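Local coordinates for glutamine amidotransferase domain-containing protein (Streptococcus mutans, PDB 3L7N), which probably acts as a type 1 glutamine amidotransferase, a family that releases ammonia from glutamine for transfer to an acceptor substrate, at residues E112-I118 against L137-H143; H143-L149 against C162-I167; M97-Y101 against F169-A175. All coordinates share one frame; numbering follows the deposited sequence.

Contact 1. Residues E112-I118 against L137-H143; sequences EIGNYLI and LLVGHWH
I113 and W142 face each other on an antiparallel beta ladder that joins E112-I118 to L137-H143 in a type 1 glutamine amidotransferase fold. CG2 of I113 sits over the centre of the W142 six-membered ring, 3.7 Å from its centroid. This is a CH-pi contact to the ring face. The indole NE1 turns elsewhere, to E194.

L117 and L138 lie on the same face as this pair. Their side chains cross at about a right angle, with L117 CG 3.6 Å from L138 CD1.

The other face carries E112, Y116, I118, V139, H141 and H143. The side chains of E112 and H143 run alongside each other in the same direction, with carboxylate and imidazole planes 74° apart. E112 OE1 bonds to S159 OG. I118 CG2 reaches V139 CG2 at 3.5 Å and also meets the edge of the H141 ring. I118 holds CG1 between the backbone N and the carbonyl carbon (chi1 55°), which turns CG2 to the side of the backbone N.

Antiparallel pairing runs from I118 with L137 to E112 with H143. V139 N donates to Y116 O over 2.9 Å. At the far end W142 and H143 both face E112, a classic beta bulge. The chain turns a corner at G114. There the G114 carbonyl O takes two weak hydrogen bonds, from H141 N and from H141 ND1, the latter 3.4 Å long.

Contact 2. Residues H143-L149 against C162-I167; sequences HGDMPGL and CPRQII
R164 and P147 make the hydrogen bond of this contact. R164 NH1 donates to P147 O over 2.9 Å, with an N-H...O angle of 157°. The donor lies in the carbonyl plane, on a lone pair, but P147 O is tilted out of the guanidinium plane. The R164 side chain runs extended from CG to NE (chi2 166°, chi3 -175°), which carries the guanidinium across to the P147 carbonyl.

Apolar groups flank the same guanidinium. L149 CB lies over the centre of one face, 3.6 Å from R164 CZ. M146 CE approaches the opposite face, and its nearest atom is R164 CD at 3.9 Å. M146 SD packs on P163 CD at 3.8 Å, the two side chains crossing at about a right angle. I167 adds two more apolar contacts. Its CD1 meets P147 CG at 3.6 Å, and its CG2 meets L149 CD1 at 3.8 Å. P147 and I167 run alongside each other, pointing opposite ways.

C162 SG lies 3.9 Å from M146 CB and takes a weak hydrogen bond from R164 N. C162 CB meets the H143 ring at its edge.

The contact packs the segment around edge strand 145-146 against the loop leading into strand 166-170. M146 pairs through its backbone with L106 of strand 106-113. L149 and R164 both pack on V155 of strand 154-158, and P147 touches Q95 of helix 92-100.

Contact 3. Residues M97-Y101 against F169-A175; sequences MGVAY and FGPKQYA
Y101 lays its ring against F169 just beyond the end of helix 92-100. Its CB starts 3.7 Å from F169 CD1. CG faces the same atom at a like distance, and CD2 comes to 3.6 Å from F169 CD1. Further out, CE2 meets F169 CB at 3.6 Å. This methylene stands over one face of the tyrosine ring, offset toward the rim, in a CH-pi contact. The two rings are nearly parallel, their planes 19° apart, but they are slid apart and barely overlap. At the tip, OH reaches the aliphatic part of Q173, 3.3 Å from its CG.

The helix end thus rests, through Y101 and M97, on the hairpin of strands 166-170 and 173-176 in the amidotransferase sheet. These strands join through a type I turn. F169 and G170 both face Q173, a classic beta bulge. Q173 O takes hydrogen bonds from F169 N and G170 N.

Beyond the tyrosine, G98 CA lies 3.6 Å from F169 CZ. M97 CB touches F169 CE2. M97 SD lies 3.4 Å from Y174 O, and the bend at chi3 (70°) turns CE back toward F169 CD2.

How the contacts relate
Of the segments in contact, M97-Y101 at the end of helix 92-100 comes first and opens contact 3. The chain then runs through strands 106-113 and 115-120, and 137-143 returns to close contact 1. H143 belongs to contacts 1 and 2, so contact 2 opens where contact 1 ends. It closes at 162-167. F169-A175 follows and closes contact 3 around both. Contacts 1 and 2 are therefore in series, nested inside the long loop of contact 3. All three reach the same mixed sheet. Contacts 1 and 2 touch through a weak hydrogen bond between E112 and Q165. A backbone hydrogen bond between I167 and A175, on neighbouring strands 166-170 and 173-176, links contacts 2 and 3.

Contact 1. Residues E112-I118 against L137-H143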
loop_
_atom_site.group_PDB
_atom_site.type_symbol
_atom_site.label_atom_id
_atom_site.label_comp_id
_atom_site.label_asym_id
_atom_site.label_seq_id
_atom_site.Cartn_x
_atom_site.Cartn_y
_atom_site.Cartn_z
ATOM N N GLU A 112 -5.487 -12.440 3.097
ATOM C CA GLU A 112 -6.711 -11.637 3.105
ATOM C C GLU A 112 -6.970 -11.000 1.724
ATOM O O GLU A 112 -6.109 -10.313 1.161
ATOM C CB GLU A 112 -6.650 -10.559 4.173
ATOM C CG GLU A 112 -6.537 -11.049 5.582
ATOM C CD GLU A 112 -6.292 -9.882 6.588
ATOM O OE1 GLU A 112 -7.057 -9.755 7.617
ATOM O OE2 GLU A 112 -5.402 -9.043 6.308
ATOM N N ILE A 113 -8.165 -11.227 1.205
ATOM C CA ILE A 113 -8.536 -10.818 -0.141
ATOM C C ILE A 113 -9.998 -10.429 -0.097
ATOM O O ILE A 113 -10.844 -11.273 -0.081
ATOM C CB ILE A 113 -8.384 -12.001 -1.130
ATOM C CG1 ILE A 113 -6.918 -12.422 -1.269
ATOM C CG2 ILE A 113 -8.998 -11.663 -2.422
ATOM C CD1 ILE A 113 -6.660 -13.355 -2.412
ATOM N N GLY A 114 -10.280 -9.164 0.023
ATOM C CA GLY A 114 -11.617 -8.749 0.101
ATOM C C GLY A 114 -11.723 -7.587 0.968
ATOM O O GLY A 114 -10.748 -6.994 1.287
ATOM N N ASN A 115 -12.928 -7.245 1.377
ATOM C CA ASN A 115 -13.109 -6.071 2.205
ATOM C C ASN A 115 -13.395 -6.421 3.659
ATOM O O ASN A 115 -14.438 -6.961 3.969
ATOM C CB ASN A 115 -14.184 -5.144 1.622
ATOM C CG ASN A 115 -13.881 -4.729 0.215
ATOM O OD1 ASN A 115 -14.579 -5.098 -0.695
ATOM N ND2 ASN A 115 -12.787 -3.992 0.030
ATOM N N TYR A 116 -12.402 -6.167 4.536
ATOM C CA TYR A 116 -12.513 -6.507 5.961
ATOM C C TYR A 116 -12.240 -5.320 6.885
ATOM O O TYR A 116 -11.692 -4.291 6.463
ATOM C CB TYR A 116 -11.641 -7.676 6.304
ATOM C CG TYR A 116 -12.010 -8.932 5.568
ATOM C CD1 TYR A 116 -13.090 -9.721 5.984
ATOM C CD2 TYR A 116 -11.278 -9.352 4.470
ATOM C CE1 TYR A 116 -13.421 -10.879 5.313
ATOM C CE2 TYR A 116 -11.578 -10.536 3.817
ATOM C CZ TYR A 116 -12.662 -11.282 4.222
ATOM O OH TYR A 116 -12.998 -12.429 3.525
ATOM N N LEU A 117 -12.740 -5.412 8.110
ATOM C CA LEU A 117 -12.445 -4.406 9.091
ATOM C C LEU A 117 -10.983 -4.408 9.374
ATOM O O LEU A 117 -10.355 -5.453 9.446
ATOM C CB LEU A 117 -13.224 -4.652 10.399
ATOM C CG LEU A 117 -14.688 -4.207 10.508
ATOM C CD1 LEU A 117 -15.357 -4.966 11.683
ATOM C CD2 LEU A 117 -14.838 -2.647 10.690
ATOM N N ILE A 118 -10.431 -3.232 9.456
ATOM C CA ILE A 118 -9.216 -3.004 10.197
ATOM C C ILE A 118 -9.645 -2.190 11.415
ATOM O O ILE A 118 -10.776 -1.606 11.417
ATOM C CB ILE A 118 -8.139 -2.172 9.341
ATOM C CG1 ILE A 118 -8.745 -0.863 8.855
ATOM C CG2 ILE A 118 -7.594 -3.029 8.145
ATOM C CD1 ILE A 118 -7.820 0.249 8.828
ATOM N N LEU A 137 -13.081 0.086 10.473
ATOM C CA LEU A 137 -13.404 0.546 9.132
ATOM C C LEU A 137 -13.281 -0.574 8.176
ATOM O O LEU A 137 -12.332 -1.323 8.220
ATOM C CB LEU A 137 -12.462 1.635 8.726
ATOM C CG LEU A 137 -12.729 2.338 7.403
ATOM C CD1 LEU A 137 -14.184 2.949 7.350
ATOM C CD2 LEU A 137 -11.687 3.405 7.241
ATOM N N LEU A 138 -14.242 -0.716 7.299
ATOM C CA LEU A 138 -14.104 -1.706 6.273
ATOM C C LEU A 138 -13.177 -1.169 5.087
ATOM O O LEU A 138 -13.408 -0.053 4.537
ATOM C CB LEU A 138 -15.477 -2.185 5.785
ATOM C CG LEU A 138 -15.574 -3.721 5.822
ATOM C CD1 LEU A 138 -15.954 -4.232 7.186
ATOM C CD2 LEU A 138 -16.500 -4.174 4.886
ATOM N N VAL A 139 -12.062 -1.878 4.845
ATOM C CA VAL A 139 -11.113 -1.491 3.807
ATOM C C VAL A 139 -10.753 -2.685 2.976
ATOM O O VAL A 139 -11.096 -3.852 3.343
ATOM C CB VAL A 139 -9.774 -0.836 4.399
ATOM C CG1 VAL A 139 -10.089 0.375 5.265
ATOM C CG2 VAL A 139 -8.900 -1.873 5.117
ATOM N N GLY A 140 -10.070 -2.445 1.845
ATOM C CA GLY A 140 -9.693 -3.542 0.929
ATOM C C GLY A 140 -8.427 -4.300 1.362
ATOM O O GLY A 140 -7.601 -3.766 2.076
ATOM N N HIS A 141 -8.290 -5.539 0.918
ATOM C CA HIS A 141 -7.133 -6.345 1.261
ATOM C C HIS A 141 -6.823 -7.190 0.109
ATOM O O HIS A 141 -7.738 -7.701 -0.539
ATOM C CB HIS A 141 -7.427 -7.267 2.483
ATOM C CG HIS A 141 -7.722 -6.528 3.722
ATOM N ND1 HIS A 141 -8.983 -6.055 4.019
ATOM C CD2 HIS A 141 -6.910 -6.074 4.694
ATOM C CE1 HIS A 141 -8.931 -5.328 5.120
ATOM N NE2 HIS A 141 -7.680 -5.323 5.553
ATOM N N TRP A 142 -5.519 -7.390 -0.160
ATOM C CA TRP A 142 -5.088 -8.368 -1.159
ATOM C C TRP A 142 -3.643 -8.897 -0.949
ATOM O O TRP A 142 -2.809 -8.724 -1.818
ATOM C CB TRP A 142 -5.233 -7.804 -2.567
ATOM C CG TRP A 142 -5.527 -8.841 -3.572
ATOM C CD1 TRP A 142 -4.678 -9.825 -4.016
ATOM C CD2 TRP A 142 -6.774 -9.025 -4.287
ATOM N NE1 TRP A 142 -5.336 -10.636 -4.948
ATOM C CE2 TRP A 142 -6.615 -10.161 -5.130
ATOM C CE3 TRP A 142 -7.994 -8.327 -4.313
ATOM C CZ2 TRP A 142 -7.615 -10.588 -6.002
ATOM C CZ3 TRP A 142 -8.998 -8.783 -5.136
ATOM C CH2 TRP A 142 -8.802 -9.904 -5.979
ATOM N N HIS A 143 -3.395 -9.640 0.143
ATOM C CA HIS A 143 -2.009 -10.072 0.444
ATOM C C HIS A 143 -1.870 -11.438 1.000
ATOM O O HIS A 143 -2.809 -12.033 1.454
ATOM C CB HIS A 143 -1.372 -9.136 1.399
ATOM C CG HIS A 143 -1.978 -9.172 2.751
ATOM N ND1 HIS A 143 -3.289 -8.817 2.983
ATOM C CD2 HIS A 143 -1.465 -9.520 3.951
ATOM C CE1 HIS A 143 -3.550 -8.907 4.272
ATOM N NE2 HIS A 143 -2.457 -9.324 4.885
#

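Contact 2. Residues H143-L149 against C162-I167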
loop_
_atom_site.group_PDB
_atom_site.type_symbol
_atom_site.label_atom_id
_atom_site.label_comp_id
_atom_site.label_asym_id
_atom_site.label_seq_id
_atom_site.Cartn_x
_atom_site.Cartn_y
_atom_site.Cartn_z
ATOM N N HIS A 143 -3.395 -9.640 0.143
ATOM C CA HIS A 143 -2.009 -10.072 0.444
ATOM C C HIS A 143 -1.870 -11.438 1.000
ATOM O O HIS A 143 -2.809 -12.033 1.454
ATOM C CB HIS A 143 -1.372 -9.136 1.399
ATOM C CG HIS A 143 -1.978 -9.172 2.751
ATOM N ND1 HIS A 143 -3.289 -8.817 2.983
ATOM C CD2 HIS A 143 -1.465 -9.520 3.951
ATOM C CE1 HIS A 143 -3.550 -8.907 4.272
ATOM N NE2 HIS A 143 -2.457 -9.324 4.885
ATOM N N GLY A 144 -0.637 -11.904 1.002
ATOM C CA GLY A 144 -0.263 -13.116 1.661
ATOM C C GLY A 144 0.841 -12.836 2.640
ATOM O O GLY A 144 1.047 -13.604 3.582
ATOM N N ASP A 145 1.537 -11.696 2.441
ATOM C CA ASP A 145 2.649 -11.284 3.305
ATOM C C ASP A 145 2.323 -9.968 4.037
ATOM O O ASP A 145 1.218 -9.440 3.907
ATOM C CB ASP A 145 3.902 -11.125 2.496
ATOM C CG ASP A 145 4.461 -12.420 2.054
ATOM O OD1 ASP A 145 4.004 -13.471 2.526
ATOM O OD2 ASP A 145 5.352 -12.411 1.204
ATOM N N MET A 146 3.255 -9.505 4.868
ATOM C CA MET A 146 3.098 -8.244 5.588
ATOM C C MET A 146 4.496 -7.643 5.928
ATOM O O MET A 146 5.518 -8.295 5.744
ATOM C CB MET A 146 2.305 -8.460 6.864
ATOM C CG MET A 146 3.144 -9.190 8.038
ATOM S SD MET A 146 2.201 -9.495 9.586
ATOM C CE MET A 146 3.478 -10.215 10.554
ATOM N N PRO A 147 4.532 -6.408 6.403
ATOM C CA PRO A 147 5.886 -5.824 6.511
ATOM C C PRO A 147 6.661 -6.151 7.859
ATOM O O PRO A 147 6.037 -6.293 8.932
ATOM C CB PRO A 147 5.636 -4.328 6.372
ATOM C CG PRO A 147 4.147 -4.135 6.571
ATOM C CD PRO A 147 3.490 -5.382 6.184
ATOM N N GLY A 148 7.999 -6.281 7.765
ATOM C CA GLY A 148 8.908 -6.114 8.937
ATOM C C GLY A 148 8.566 -4.912 9.819
ATOM O O GLY A 148 8.146 -3.876 9.337
ATOM N N LEU A 149 8.705 -5.071 11.135
ATOM C CA LEU A 149 8.527 -3.908 12.060
ATOM C C LEU A 149 9.847 -3.562 12.812
ATOM O O LEU A 149 10.213 -4.228 13.764
ATOM C CB LEU A 149 7.378 -4.157 13.046
ATOM C CG LEU A 149 7.008 -2.940 13.880
ATOM C CD1 LEU A 149 6.114 -1.979 13.062
ATOM C CD2 LEU A 149 6.324 -3.318 15.232
ATOM N N CYS A 162 -4.362 -10.122 10.159
ATOM C CA CYS A 162 -3.009 -9.574 10.037
ATOM C C CYS A 162 -2.793 -8.446 10.987
ATOM O O CYS A 162 -3.615 -7.531 11.054
ATOM C CB CYS A 162 -2.747 -9.121 8.579
ATOM S SG CYS A 162 -1.322 -8.168 8.323
ATOM N N PRO A 163 -1.694 -8.530 11.789
ATOM C CA PRO A 163 -1.404 -7.623 12.923
ATOM C C PRO A 163 -0.659 -6.328 12.526
ATOM O O PRO A 163 -0.327 -5.514 13.390
ATOM C CB PRO A 163 -0.529 -8.467 13.827
ATOM C CG PRO A 163 0.096 -9.505 12.914
ATOM C CD PRO A 163 -0.845 -9.743 11.805
ATOM N N ARG A 164 -0.440 -6.124 11.233
ATOM C CA ARG A 164 0.321 -4.970 10.769
ATOM C C ARG A 164 -0.357 -4.275 9.501
ATOM O O ARG A 164 0.060 -4.496 8.361
ATOM C CB ARG A 164 1.757 -5.425 10.443
ATOM C CG ARG A 164 2.584 -5.719 11.657
ATOM C CD ARG A 164 3.815 -6.444 11.322
ATOM N NE ARG A 164 4.494 -6.789 12.532
ATOM C CZ ARG A 164 5.716 -7.328 12.626
ATOM N NH1 ARG A 164 6.473 -7.546 11.550
ATOM N NH2 ARG A 164 6.185 -7.628 13.821
ATOM N N GLN A 165 -1.416 -3.531 9.710
ATOM C CA GLN A 165 -2.156 -3.072 8.592
ATOM C C GLN A 165 -1.649 -1.711 8.172
ATOM O O GLN A 165 -1.510 -1.442 6.999
ATOM C CB GLN A 165 -3.667 -3.019 8.887
ATOM C CG GLN A 165 -4.371 -4.307 8.793
ATOM C CD GLN A 165 -4.190 -5.012 7.458
ATOM O OE1 GLN A 165 -3.607 -4.470 6.535
ATOM N NE2 GLN A 165 -4.688 -6.260 7.367
ATOM N N ILE A 166 -1.402 -0.855 9.145
ATOM C CA ILE A 166 -0.904 0.456 8.907
ATOM C C ILE A 166 0.251 0.663 9.873
ATOM O O ILE A 166 0.189 0.176 11.027
ATOM C CB ILE A 166 -1.912 1.445 9.223
ATOM C CG1 ILE A 166 -3.115 1.312 8.287
ATOM C CG2 ILE A 166 -1.337 2.801 9.148
ATOM C CD1 ILE A 166 -4.199 2.366 8.561
ATOM N N ILE A 167 1.355 1.292 9.399
ATOM C CA ILE A 167 2.589 1.410 10.207
ATOM C C ILE A 167 3.163 2.786 10.014
ATOM O O ILE A 167 3.132 3.311 8.913
ATOM C CB ILE A 167 3.635 0.362 9.824
ATOM C CG1 ILE A 167 3.121 -1.025 10.064
ATOM C CG2 ILE A 167 5.015 0.615 10.580
ATOM C CD1 ILE A 167 4.114 -2.097 9.594
#

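Contact 3. Residues M97-Y101 against F169-A175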
loop_
_atom_site.group_PDB
_atom_site.type_symbol
_atom_site.label_atom_id
_atom_site.label_comp_id
_atom_site.label_asym_id
_atom_site.label_seq_id
_atom_site.Cartn_x
_atom_site.Cartn_y
_atom_site.Cartn_z
ATOM N N MET A 97 9.203 -0.543 2.319
ATOM C CA MET A 97 9.490 0.385 3.379
ATOM C C MET A 97 10.040 -0.324 4.655
ATOM O O MET A 97 11.049 0.111 5.223
ATOM C CB MET A 97 8.317 1.244 3.696
ATOM C CG MET A 97 7.943 2.091 2.577
ATOM S SD MET A 97 6.658 3.152 3.043
ATOM C CE MET A 97 7.514 4.209 4.150
ATOM N N GLY A 98 9.448 -1.465 5.023
ATOM C CA GLY A 98 9.933 -2.197 6.138
ATOM C C GLY A 98 11.423 -2.508 5.993
ATOM O O GLY A 98 12.253 -2.211 6.931
ATOM N N VAL A 99 11.786 -3.092 4.831
ATOM C CA VAL A 99 13.145 -3.457 4.560
ATOM C C VAL A 99 13.980 -2.243 4.606
ATOM O O VAL A 99 15.011 -2.255 5.182
ATOM C CB VAL A 99 13.290 -4.153 3.206
ATOM C CG1 VAL A 99 14.718 -4.458 2.913
ATOM C CG2 VAL A 99 12.511 -5.402 3.197
ATOM N N ALA A 100 13.501 -1.146 4.032
ATOM C CA ALA A 100 14.333 0.056 3.946
ATOM C C ALA A 100 14.720 0.530 5.336
ATOM O O ALA A 100 15.780 1.065 5.527
ATOM C CB ALA A 100 13.635 1.133 3.206
ATOM N N TYR A 101 13.823 0.301 6.297
ATOM C CA TYR A 101 13.949 0.798 7.699
ATOM C C TYR A 101 14.518 -0.268 8.670
ATOM O O TYR A 101 14.498 -0.055 9.893
ATOM C CB TYR A 101 12.598 1.247 8.213
ATOM C CG TYR A 101 12.258 2.652 7.806
ATOM C CD1 TYR A 101 12.791 3.726 8.489
ATOM C CD2 TYR A 101 11.426 2.922 6.681
ATOM C CE1 TYR A 101 12.475 5.070 8.139
ATOM C CE2 TYR A 101 11.095 4.244 6.338
ATOM C CZ TYR A 101 11.648 5.315 7.087
ATOM O OH TYR A 101 11.386 6.603 6.774
ATOM N N PHE A 169 6.510 4.499 10.139
ATOM C CA PHE A 169 7.967 4.357 10.156
ATOM C C PHE A 169 8.661 5.653 10.516
ATOM O O PHE A 169 9.807 5.640 10.963
ATOM C CB PHE A 169 8.455 3.925 8.777
ATOM C CG PHE A 169 8.138 2.518 8.442
ATOM C CD1 PHE A 169 8.951 1.480 8.899
ATOM C CD2 PHE A 169 7.020 2.205 7.670
ATOM C CE1 PHE A 169 8.641 0.115 8.607
ATOM C CE2 PHE A 169 6.697 0.854 7.359
ATOM C CZ PHE A 169 7.514 -0.187 7.833
ATOM N N GLY A 170 8.024 6.772 10.222
ATOM C CA GLY A 170 8.676 8.050 10.375
ATOM C C GLY A 170 7.637 9.125 10.475
ATOM O O GLY A 170 6.450 8.835 10.380
ATOM N N PRO A 171 8.066 10.367 10.751
ATOM C CA PRO A 171 7.118 11.441 11.021
ATOM C C PRO A 171 6.186 11.632 9.870
ATOM O O PRO A 171 4.991 12.024 10.069
ATOM C CB PRO A 171 7.995 12.665 11.165
ATOM C CG PRO A 171 9.442 12.132 11.318
ATOM C CD PRO A 171 9.405 10.660 11.287
ATOM N N LYS A 172 6.681 11.385 8.654
ATOM C CA LYS A 172 5.866 11.613 7.464
ATOM C C LYS A 172 5.955 10.447 6.501
ATOM O O LYS A 172 5.797 10.614 5.325
ATOM C CB LYS A 172 6.267 12.950 6.793
ATOM C CG LYS A 172 5.905 14.149 7.674
ATOM C CD LYS A 172 5.475 15.326 6.884
ATOM C CE LYS A 172 4.109 15.800 7.366
ATOM N NZ LYS A 172 3.665 17.043 6.634
ATOM N N GLN A 173 6.245 9.267 7.035
ATOM C CA GLN A 173 6.554 8.096 6.228
ATOM C C GLN A 173 5.708 6.953 6.741
ATOM O O GLN A 173 5.993 6.407 7.817
ATOM C CB GLN A 173 8.047 7.712 6.345
ATOM C CG GLN A 173 9.055 8.679 5.725
ATOM C CD GLN A 173 9.269 9.933 6.559
ATOM O OE1 GLN A 173 9.013 9.942 7.745
ATOM N NE2 GLN A 173 9.632 11.014 5.914
ATOM N N TYR A 174 4.623 6.620 5.984
ATOM C CA TYR A 174 3.541 5.691 6.438
ATOM C C TYR A 174 3.466 4.523 5.486
ATOM O O TYR A 174 3.891 4.633 4.367
ATOM C CB TYR A 174 2.230 6.406 6.431
ATOM C CG TYR A 174 2.020 7.233 7.622
ATOM C CD1 TYR A 174 1.115 6.827 8.651
ATOM C CD2 TYR A 174 2.764 8.420 7.817
ATOM C CE1 TYR A 174 0.934 7.636 9.834
ATOM C CE2 TYR A 174 2.597 9.217 9.011
ATOM C CZ TYR A 174 1.688 8.813 9.987
ATOM O OH TYR A 174 1.551 9.577 11.077
ATOM N N ALA A 175 2.917 3.408 5.932
ATOM C CA ALA A 175 2.797 2.221 5.098
ATOM C C ALA A 175 1.433 1.618 5.321
ATOM O O ALA A 175 0.976 1.588 6.418
ATOM C CB ALA A 175 3.826 1.262 5.439
#